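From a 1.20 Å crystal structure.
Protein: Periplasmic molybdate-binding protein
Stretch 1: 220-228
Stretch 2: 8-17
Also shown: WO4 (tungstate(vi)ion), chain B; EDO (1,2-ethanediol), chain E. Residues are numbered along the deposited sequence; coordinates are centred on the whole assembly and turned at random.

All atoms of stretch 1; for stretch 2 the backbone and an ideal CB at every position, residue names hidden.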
# COMPACT_ATOMS: atom_id res chain seq x y z
N ALA A 220 10.22 13.57 -2.70
CA ALA A 220 9.72 14.40 -1.62
C ALA A 220 8.24 14.15 -1.36
O ALA A 220 7.82 14.10 -0.20
CB ALA A 220 10.01 15.87 -1.90
N ILE A 221 7.45 13.96 -2.40
CA ILE A 221 6.03 13.65 -2.25
C ILE A 221 5.86 12.29 -1.57
O ILE A 221 5.03 12.14 -0.67
CB ILE A 221 5.32 13.70 -3.61
CG1 ILE A 221 5.24 15.15 -4.11
CG2 ILE A 221 3.93 13.08 -3.55
CD1 ILE A 221 4.88 15.33 -5.57
N ILE A 222 6.65 11.32 -1.98
CA ILE A 222 6.60 9.97 -1.38
C ILE A 222 6.96 10.02 0.09
O ILE A 222 6.27 9.42 0.92
CB ILE A 222 7.52 9.04 -2.20
CG1 ILE A 222 6.91 8.83 -3.60
CG2 ILE A 222 7.75 7.72 -1.50
CD1 ILE A 222 7.88 8.21 -4.59
N LYS A 223 8.01 10.75 0.45
CA LYS A 223 8.39 10.86 1.85
C LYS A 223 7.37 11.63 2.68
O LYS A 223 7.13 11.29 3.84
CB LYS A 223 9.76 11.55 1.99
CG LYS A 223 10.88 10.63 1.53
CD LYS A 223 12.26 11.15 1.91
CE LYS A 223 13.37 10.23 1.41
NZ LYS A 223 14.67 10.61 2.05
N ALA A 224 6.73 12.64 2.10
CA ALA A 224 5.70 13.39 2.81
C ALA A 224 4.50 12.52 3.15
O ALA A 224 3.79 12.77 4.13
CB ALA A 224 5.28 14.63 2.03
N ALA A 225 4.28 11.47 2.36
CA ALA A 225 3.21 10.51 2.62
C ALA A 225 3.65 9.43 3.60
O ALA A 225 2.87 8.49 3.85
CB ALA A 225 2.74 9.90 1.32
N GLY A 226 4.84 9.51 4.14
CA GLY A 226 5.31 8.63 5.19
C GLY A 226 6.09 7.42 4.74
O GLY A 226 6.53 6.63 5.58
N TYR A 227 6.31 7.27 3.44
CA TYR A 227 7.10 6.16 2.93
C TYR A 227 8.58 6.46 3.12
O TYR A 227 8.99 7.64 3.18
CB TYR A 227 6.87 5.95 1.43
CG TYR A 227 5.46 5.57 1.06
CD1 TYR A 227 5.03 4.26 1.11
CD2 TYR A 227 4.55 6.53 0.66
CE1 TYR A 227 3.74 3.87 0.77
CE2 TYR A 227 3.25 6.18 0.32
CZ TYR A 227 2.86 4.86 0.39
OH TYR A 227 1.54 4.57 0.06
N VAL A 228 9.40 5.42 3.14
CA VAL A 228 10.85 5.62 3.08
C VAL A 228 11.33 5.16 1.72
O VAL A 228 10.59 4.55 0.93
CB VAL A 228 11.61 4.89 4.19
CG1 VAL A 228 11.23 5.42 5.55
CG2 VAL A 228 11.35 3.42 4.13
N UNK A 8 -3.70 -0.43 -3.81
CA UNK A 8 -4.54 0.56 -3.19
C UNK A 8 -3.83 1.42 -2.15
O UNK A 8 -4.23 2.58 -2.04
CB UNK A 8 -5.74 -0.14 -2.54
N UNK A 9 -2.85 0.93 -1.42
CA UNK A 9 -2.20 1.79 -0.43
C UNK A 9 -1.70 3.10 -1.01
O UNK A 9 -1.64 4.10 -0.29
CB UNK A 9 -1.03 1.05 0.21
N UNK A 10 -1.22 3.05 -2.26
CA UNK A 10 -0.50 4.14 -2.89
C UNK A 10 -1.38 5.04 -3.72
O UNK A 10 -0.88 6.00 -4.34
CB UNK A 10 0.62 3.58 -3.77
N UNK A 11 -2.69 4.80 -3.73
CA UNK A 11 -3.57 5.59 -4.58
C UNK A 11 -3.50 7.09 -4.33
O UNK A 11 -3.30 7.87 -5.27
CB UNK A 11 -5.01 5.12 -4.39
N UNK A 12 -3.68 7.53 -3.10
CA UNK A 12 -3.69 8.95 -2.78
C UNK A 12 -2.34 9.59 -3.11
O UNK A 12 -2.27 10.71 -3.63
CB UNK A 12 -4.03 9.16 -1.30
N UNK A 13 -1.25 8.88 -2.84
CA UNK A 13 0.09 9.38 -3.16
C UNK A 13 0.30 9.46 -4.66
O UNK A 13 0.84 10.45 -5.17
CB UNK A 13 1.16 8.49 -2.53
N UNK A 14 -0.16 8.44 -5.39
CA UNK A 14 -0.03 8.47 -6.84
C UNK A 14 -0.87 9.61 -7.42
O UNK A 14 -0.44 10.21 -8.42
CB UNK A 14 -0.45 7.13 -7.45
N UNK A 15 -2.02 9.94 -6.83
CA UNK A 15 -2.79 11.09 -7.31
C UNK A 15 -1.97 12.36 -7.15
O UNK A 15 -1.94 13.22 -8.05
CB UNK A 15 -4.12 11.21 -6.56
N UNK A 16 -1.30 12.52 -6.02
CA UNK A 16 -0.43 13.68 -5.81
C UNK A 16 0.71 13.67 -6.83
O UNK A 16 1.03 14.72 -7.43
CB UNK A 16 0.13 13.69 -4.39
N UNK A 17 1.35 12.53 -7.03
CA UNK A 17 2.45 12.42 -7.98
C UNK A 17 2.01 12.72 -9.40
O UNK A 17 2.70 13.48 -10.10
CB UNK A 17 3.06 11.02 -7.91
W WO4 B . -2.50 -3.32 -1.02
O1 WO4 B . -4.27 -3.16 -0.92
O2 WO4 B . -1.74 -1.77 -1.19
O3 WO4 B . -1.85 -4.08 0.44
O4 WO4 B . -2.03 -4.32 -2.40
C1 EDO E . 1.09 14.39 2.49
O1 EDO E . 0.03 15.06 1.59
C2 EDO E . 0.57 13.95 3.87
O2 EDO E . -0.91 13.44 3.70

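Position 8 opens a 3-10 segment, and its ideal CB has nothing of stretch 1 within 5.5 Å. The tungstate lies nearby, so a small donor would suit. The residue is T8; its OG1 donates to WO4 O1 at 2.7 Å.

Position 9 points its CB toward stretch 1, 4.4 Å from Y227 OH. The backbone N of position 9 already reaches the anion, 2.9 Å from WO4 O2. A polar side chain is favoured, best one that can both accept from the tyrosine and donate to the oxyanion; Asn or Gln would do, and a Ser or Thr is conceivable. The residue is N9. Y227 OH donates to N9 OD1 at 2.7 Å, while N9 ND2 donates to WO4 O2 at 2.8 Å. The amide thus links the tyrosine to the tungstate, as befits a binding protein for molybdate-like anions.

At position 10 the CB points sideways, 4.1 Å from Y227 OH. The Y227 ring and I222 offer an apolar surface, so a large apolar or aromatic side chain fits. F10 turns its ring edge toward the face of Y227, with centroids 5.4 Å apart and planes at 74°. F10 CZ also lies 4.3 Å from I222 CG1.

Position 11 points away, so stretch 1 sets no preference. It is L11.

Position 12 points sideways with room for a CB, and its helical angles do not require glycine. Many residues would suit; it is G12.

Position 13 faces stretch 1 squarely. Its ideal CB is 4.4 Å from A225 CB and 4.2 Å from Y227 CE2. The CA atoms of 13 and A225 are 6.7 Å apart, which favours a small side chain: Ala, Ser, Thr or Val. T13 packs OG1 3.4 Å from A225 CB and CG2 4.3 Å from I221 CG2.

Position 14 points away and is unconstrained here; it is L14. Position 15 is out of reach, and a polar residue is as likely as any; it is E15.

Position 16 points toward I221, its ideal CB 3.9 Å from I221 CG2. The carbonyl of I221 and the ethanediol lie beyond, so a long apolar or polar chain could serve. In Q16, OE1 accepts from a water that also donates to I221 O, both at 2.7 Å. Q16 NE2 donates to EDO O1 at 2.7 Å.

Position 17 points sideways, its ideal CB 4.9 Å from I221 CG2. I221 and I222 invite a sizeable apolar chain: Leu, Ile or Met. L17 reaches both, with CD2 3.8 Å from I221 CG2 and CD1 4.1 Å from I222 CG1.

Stretch 2 (8-17) TNFLGTLEQL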
# COMPACT_ATOMS: atom_id res chain seq x y z
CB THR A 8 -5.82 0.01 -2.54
OG1 THR A 8 -5.52 -0.76 -1.38
CG2 THR A 8 -6.63 -0.82 -3.51
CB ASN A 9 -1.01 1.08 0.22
CG ASN A 9 0.24 1.07 -0.62
OD1 ASN A 9 1.14 1.93 -0.52
ND2 ASN A 9 0.31 0.08 -1.52
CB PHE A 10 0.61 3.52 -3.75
CG PHE A 10 1.75 4.43 -4.16
CD1 PHE A 10 2.55 5.05 -3.22
CD2 PHE A 10 2.02 4.64 -5.51
CE1 PHE A 10 3.61 5.86 -3.62
CE2 PHE A 10 3.07 5.46 -5.91
CZ PHE A 10 3.84 6.07 -4.95
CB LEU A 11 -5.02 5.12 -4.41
CG LEU A 11 -6.08 5.89 -5.21
CD1 LEU A 11 -5.80 5.84 -6.71
CD2 LEU A 11 -7.45 5.30 -4.92
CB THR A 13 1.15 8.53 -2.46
OG1 THR A 13 0.86 8.41 -1.07
CG2 THR A 13 2.53 9.17 -2.64
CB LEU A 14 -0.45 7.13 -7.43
CG LEU A 14 -0.35 7.06 -8.96
CD1 LEU A 14 1.07 7.34 -9.47
CD2 LEU A 14 -0.80 5.69 -9.45
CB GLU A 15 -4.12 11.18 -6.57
CG GLU A 15 -5.09 10.08 -6.99
CD GLU A 15 -6.30 9.91 -6.08
OE1 GLU A 15 -6.25 10.36 -4.93
OE2 GLU A 15 -7.29 9.28 -6.53
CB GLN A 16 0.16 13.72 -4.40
CG GLN A 16 -0.88 13.92 -3.31
CD GLN A 16 -0.28 13.77 -1.94
OE1 GLN A 16 0.51 12.86 -1.67
NE2 GLN A 16 -0.64 14.65 -1.01
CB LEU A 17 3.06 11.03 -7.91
CG LEU A 17 3.82 10.69 -6.63
CD1 LEU A 17 3.96 9.18 -6.47
CD2 LEU A 17 5.20 11.34 -6.64
O HOH W 1 2.69 13.47 -0.14
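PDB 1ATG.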